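Local coordinates for ABM domain-containing protein (Deinococcus radiodurans, PDB 3E8O) that is of unknown function but has the ferredoxin-like fold of the antibiotic biosynthesis monooxygenase family, and may be an oxidoreductase that works as a dimer, at residues M19-G24 with T71-N76. Numbering follows the deposited sequence. Where two conformers were deposited one is given.
Sequences MVISHG and TEHWDN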
HETATM    1  N   MSE A  19      -0.018  16.509  -5.332  1.00 19.09           N
HETATM    2  CA  MSE A  19      -0.591  15.348  -4.624  0.70 15.63           C
HETATM    3  C   MSE A  19       0.434  14.848  -3.644  1.00 13.28           C
HETATM    4  O   MSE A  19       1.645  14.979  -3.853  1.00 14.53           O
HETATM    5  CB  MSE A  19      -0.996  14.212  -5.550  0.70 15.94           C
HETATM    6  CG  MSE A  19      -1.862  13.136  -4.912  0.70 15.04           C
HETATM    7 SE   MSE A  19      -2.433  11.691  -6.124  0.53 17.61          SE
HETATM    8  CE  MSE A  19      -0.858  10.634  -6.006  0.70 18.34           C
ATOM      9  N   VAL A  20      -0.056  14.290  -2.566  1.00 11.04           N
ATOM     10  CA  VAL A  20       0.804  13.751  -1.498  1.00  9.76           C
ATOM     11  C   VAL A  20       0.441  12.291  -1.274  1.00  9.07           C
ATOM     12  O   VAL A  20      -0.740  11.934  -1.189  1.00 10.96           O
ATOM     13  CB  VAL A  20       0.596  14.503  -0.169  1.00 11.12           C
ATOM     14  CG1 VAL A  20       1.492  13.968   0.936  1.00 13.72           C
ATOM     15  CG2 VAL A  20       0.831  16.004  -0.397  1.00 14.77           C
ATOM     16  N   ILE A  21       1.468  11.463  -1.169  1.00  9.17           N
ATOM     17  CA  ILE A  21       1.312  10.042  -0.884  1.00 10.12           C
ATOM     18  C   ILE A  21       1.782   9.776   0.517  1.00 11.44           C
ATOM     19  O   ILE A  21       2.870  10.200   0.892  1.00 13.39           O
ATOM     20  CB  ILE A  21       2.157   9.221  -1.832  1.00 11.37           C
ATOM     21  CG1 ILE A  21       1.646   9.365  -3.280  1.00 14.91           C
ATOM     22  CG2 ILE A  21       2.222   7.763  -1.346  1.00 14.11           C
ATOM     23  CD1 ILE A  21       2.589   8.713  -4.324  1.00 19.47           C
ATOM     24  N   SER A  22       0.947   9.099   1.294  1.00  9.73           N
ATOM     25  CA  SER A  22       1.329   8.648   2.659  1.00 10.44           C
ATOM     26  C   SER A  22       1.470   7.135   2.677  1.00 11.10           C
ATOM     27  O   SER A  22       0.642   6.411   2.094  1.00 11.24           O
ATOM     28  CB  SER A  22       0.233   9.029   3.657  1.00 13.38           C
ATOM     29  OG  SER A  22       0.635   8.908   5.014  1.00 18.09           O
ATOM     30  N   HIS A  23       2.497   6.649   3.366  1.00 10.73           N
ATOM     31  CA  HIS A  23       2.752   5.207   3.575  1.00 10.21           C
ATOM     32  C   HIS A  23       2.919   4.956   5.056  1.00  9.54           C
ATOM     33  O   HIS A  23       3.765   5.568   5.718  1.00 10.89           O
ATOM     34  CB  HIS A  23       4.005   4.770   2.804  1.00 10.96           C
ATOM     35  CG  HIS A  23       4.409   3.354   3.041  1.00 13.92           C
ATOM     36  ND1 HIS A  23       3.622   2.294   2.655  1.00 17.68           N
ATOM     37  CD2 HIS A  23       5.461   2.822   3.720  1.00 15.88           C
ATOM     38  CE1 HIS A  23       4.216   1.164   3.016  1.00 19.14           C
ATOM     39  NE2 HIS A  23       5.337   1.462   3.661  1.00 18.54           N
ATOM     40  N   GLY A  24       2.038   4.113   5.583  1.00  9.26           N
ATOM     41  CA  GLY A  24       2.063   3.777   6.997  1.00 10.02           C
ATOM     42  C   GLY A  24       2.083   2.303   7.219  1.00  9.58           C
ATOM     43  O   GLY A  24       1.500   1.515   6.456  1.00 10.65           O
ATOM     44  N   THR A  71      -2.297   3.160   3.076  1.00  9.44           N
ATOM     45  CA  THR A  71      -1.919   3.820   1.828  1.00  8.81           C
ATOM     46  C   THR A  71      -2.880   4.961   1.565  1.00  8.50           C
ATOM     47  O   THR A  71      -4.081   4.756   1.495  1.00 10.15           O
ATOM     48  CB  THR A  71      -1.948   2.815   0.685  1.00 10.75           C
ATOM     49  OG1 THR A  71      -1.098   1.719   1.013  1.00 12.28           O
ATOM     50  CG2 THR A  71      -1.559   3.432  -0.668  1.00 12.97           C
ATOM     51  N   GLU A  72      -2.337   6.174   1.454  1.00  8.88           N
ATOM     52  CA  GLU A  72      -3.213   7.335   1.269  1.00  8.98           C
ATOM     53  C   GLU A  72      -2.697   8.254   0.185  1.00  8.49           C
ATOM     54  O   GLU A  72      -1.511   8.466   0.079  1.00  9.60           O
ATOM     55  CB  GLU A  72      -3.317   8.189   2.574  1.00  9.32           C
ATOM     56  CG  GLU A  72      -3.396   7.407   3.860  1.00 10.34           C
ATOM     57  CD  GLU A  72      -3.330   8.204   5.133  1.00  9.93           C
ATOM     58  OE1 GLU A  72      -3.787   9.374   5.138  1.00 11.03           O
ATOM     59  OE2 GLU A  72      -2.867   7.634   6.166  1.00 11.93           O
ATOM     60  N   HIS A  73      -3.631   8.816  -0.575  1.00  9.27           N
ATOM     61  CA  HIS A  73      -3.329   9.881  -1.535  1.00 10.00           C
ATOM     62  C   HIS A  73      -4.208  11.067  -1.200  1.00  9.47           C
ATOM     63  O   HIS A  73      -5.411  10.930  -1.057  1.00 11.22           O
ATOM     64  CB  HIS A  73      -3.598   9.476  -2.992  1.00 10.12           C
ATOM     65  CG  HIS A  73      -2.753   8.363  -3.484  1.00 11.18           C
ATOM     66  ND1 HIS A  73      -2.937   7.834  -4.741  1.00 12.51           N
ATOM     67  CD2 HIS A  73      -1.750   7.654  -2.904  1.00 10.52           C
ATOM     68  CE1 HIS A  73      -2.051   6.866  -4.924  1.00 12.51           C
ATOM     69  NE2 HIS A  73      -1.329   6.729  -3.824  1.00 12.65           N
ATOM     70  N   TRP A  74      -3.577  12.214  -1.004  1.00  9.00           N
ATOM     71  CA  TRP A  74      -4.238  13.492  -0.656  1.00 10.03           C
ATOM     72  C   TRP A  74      -3.995  14.503  -1.739  1.00 11.04           C
ATOM     73  O   TRP A  74      -2.909  14.597  -2.306  1.00 10.20           O
ATOM     74  CB  TRP A  74      -3.689  14.019   0.689  1.00 11.72           C
ATOM     75  CG  TRP A  74      -4.121  13.159   1.851  1.00 10.74           C
ATOM     76  CD1 TRP A  74      -3.421  12.125   2.407  1.00 10.86           C
ATOM     77  CD2 TRP A  74      -5.376  13.207   2.530  1.00 10.78           C
ATOM     78  NE1 TRP A  74      -4.182  11.505   3.369  1.00 10.99           N
ATOM     79  CE2 TRP A  74      -5.382  12.161   3.479  1.00 11.12           C
ATOM     80  CE3 TRP A  74      -6.508  14.024   2.418  1.00 11.23           C
ATOM     81  CZ2 TRP A  74      -6.458  11.906   4.293  1.00 13.03           C
ATOM     82  CZ3 TRP A  74      -7.576  13.759   3.241  1.00 11.48           C
ATOM     83  CH2 TRP A  74      -7.549  12.725   4.148  1.00 13.16           C
ATOM     84  N   ASP A  75      -4.988  15.342  -1.980  1.00 10.92           N
ATOM     85  CA  ASP A  75      -4.880  16.325  -3.060  1.00 12.31           C
ATOM     86  C   ASP A  75      -3.728  17.277  -2.844  1.00 12.37           C
ATOM     87  O   ASP A  75      -3.091  17.712  -3.762  1.00 14.22           O
ATOM     88  CB  ASP A  75      -6.173  17.109  -3.200  1.00 15.48           C
ATOM     89  CG  ASP A  75      -6.126  18.038  -4.340  1.00 23.37           C
ATOM     90  OD1 ASP A  75      -6.118  17.553  -5.496  1.00 31.27           O
ATOM     91  OD2 ASP A  75      -6.008  19.251  -4.068  1.00 24.95           O
ATOM     92  N   ASN A  76      -3.505  17.629  -1.574  1.00 12.61           N
ATOM     93  CA  ASN A  76      -2.428  18.543  -1.212  1.00 12.63           C
ATOM     94  C   ASN A  76      -2.109  18.381   0.255  1.00 12.10           C
ATOM     95  O   ASN A  76      -2.840  17.740   1.014  1.00 12.16           O
ATOM     96  CB  ASN A  76      -2.782  19.980  -1.566  1.00 13.71           C
ATOM     97  CG  ASN A  76      -4.085  20.412  -0.951  1.00 15.69           C
ATOM     98  OD1 ASN A  76      -4.166  20.608   0.239  1.00 21.38           O
ATOM     99  ND2 ASN A  76      -5.143  20.473  -1.753  1.00 24.42           N
TER
HETATM  100  O   HOH W   1      -0.439   6.447   5.643  1.00 13.89           O
HETATM  101  O   HOH W   2       1.471   2.227   0.761  1.00 18.72           O
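Ser-22 and Glu-72 meet through their first torsions: Ser-22 OG is anti to its backbone N (chi1 -167°), and Glu-72 CG is anti to its carbonyl carbon. Ser-22 CB packs on Glu-72 CB at 3.8 Å. In His-73, chi1 of -63° puts CG anti to the carbonyl carbon. The Ile-21 and His-73 side chains lie side by side, pointing the same way, with Ile-21 CG1 3.8 Å from His-73 CD2. Met-19 is selenomethionine. In the conformer given, its chain bends at chi3 (83°), and methyl CE lies over one face of the imidazole. This CH-pi contact is offset toward the rim, with Met-19 CE 3.7 Å from His-73 ND1.

Strands 20-24 and 71-74 are antiparallel neighbours in the sheet of the ferredoxin-like fold. Val-20 with Trp-74 and Ser-22 with Glu-72 are hydrogen-bonded pairs. Ile-21 with His-73 and His-23 with Thr-71 are non-hydrogen-bonded pairs. Trp-74 N reaches Val-20 O at 2.9 Å. Ser-22 N bonds to Glu-72 O at 2.8 Å.

Val-20, Ser-22, Glu-72 and Trp-74 share one face, where helix 77-84 packs on Val-20 and Trp-74. Each carboxylate oxygen of Glu-72 has a partner. Trp-74 NE1 meets Glu-72 OE1 on its anti side at 2.8 Å, in the indole plane. A water accepts from Ser-22 OG and donates to Glu-72 OE2.

The other face meets the second subunit, where His-73 and His-23 each stack edge-to-face with the other histidine of the partner chain. A second water joins His-23 ND1 to Thr-71 OG1. The contact thus has a dimer face of mixed character, with two histidines, Thr-71 and Ile-21. Opposite it, the indole N-H and the water hold the buried carboxylate in a fixed orientation, with OE2 close to a ligand of unknown identity, possibly from the crystallisation liquor.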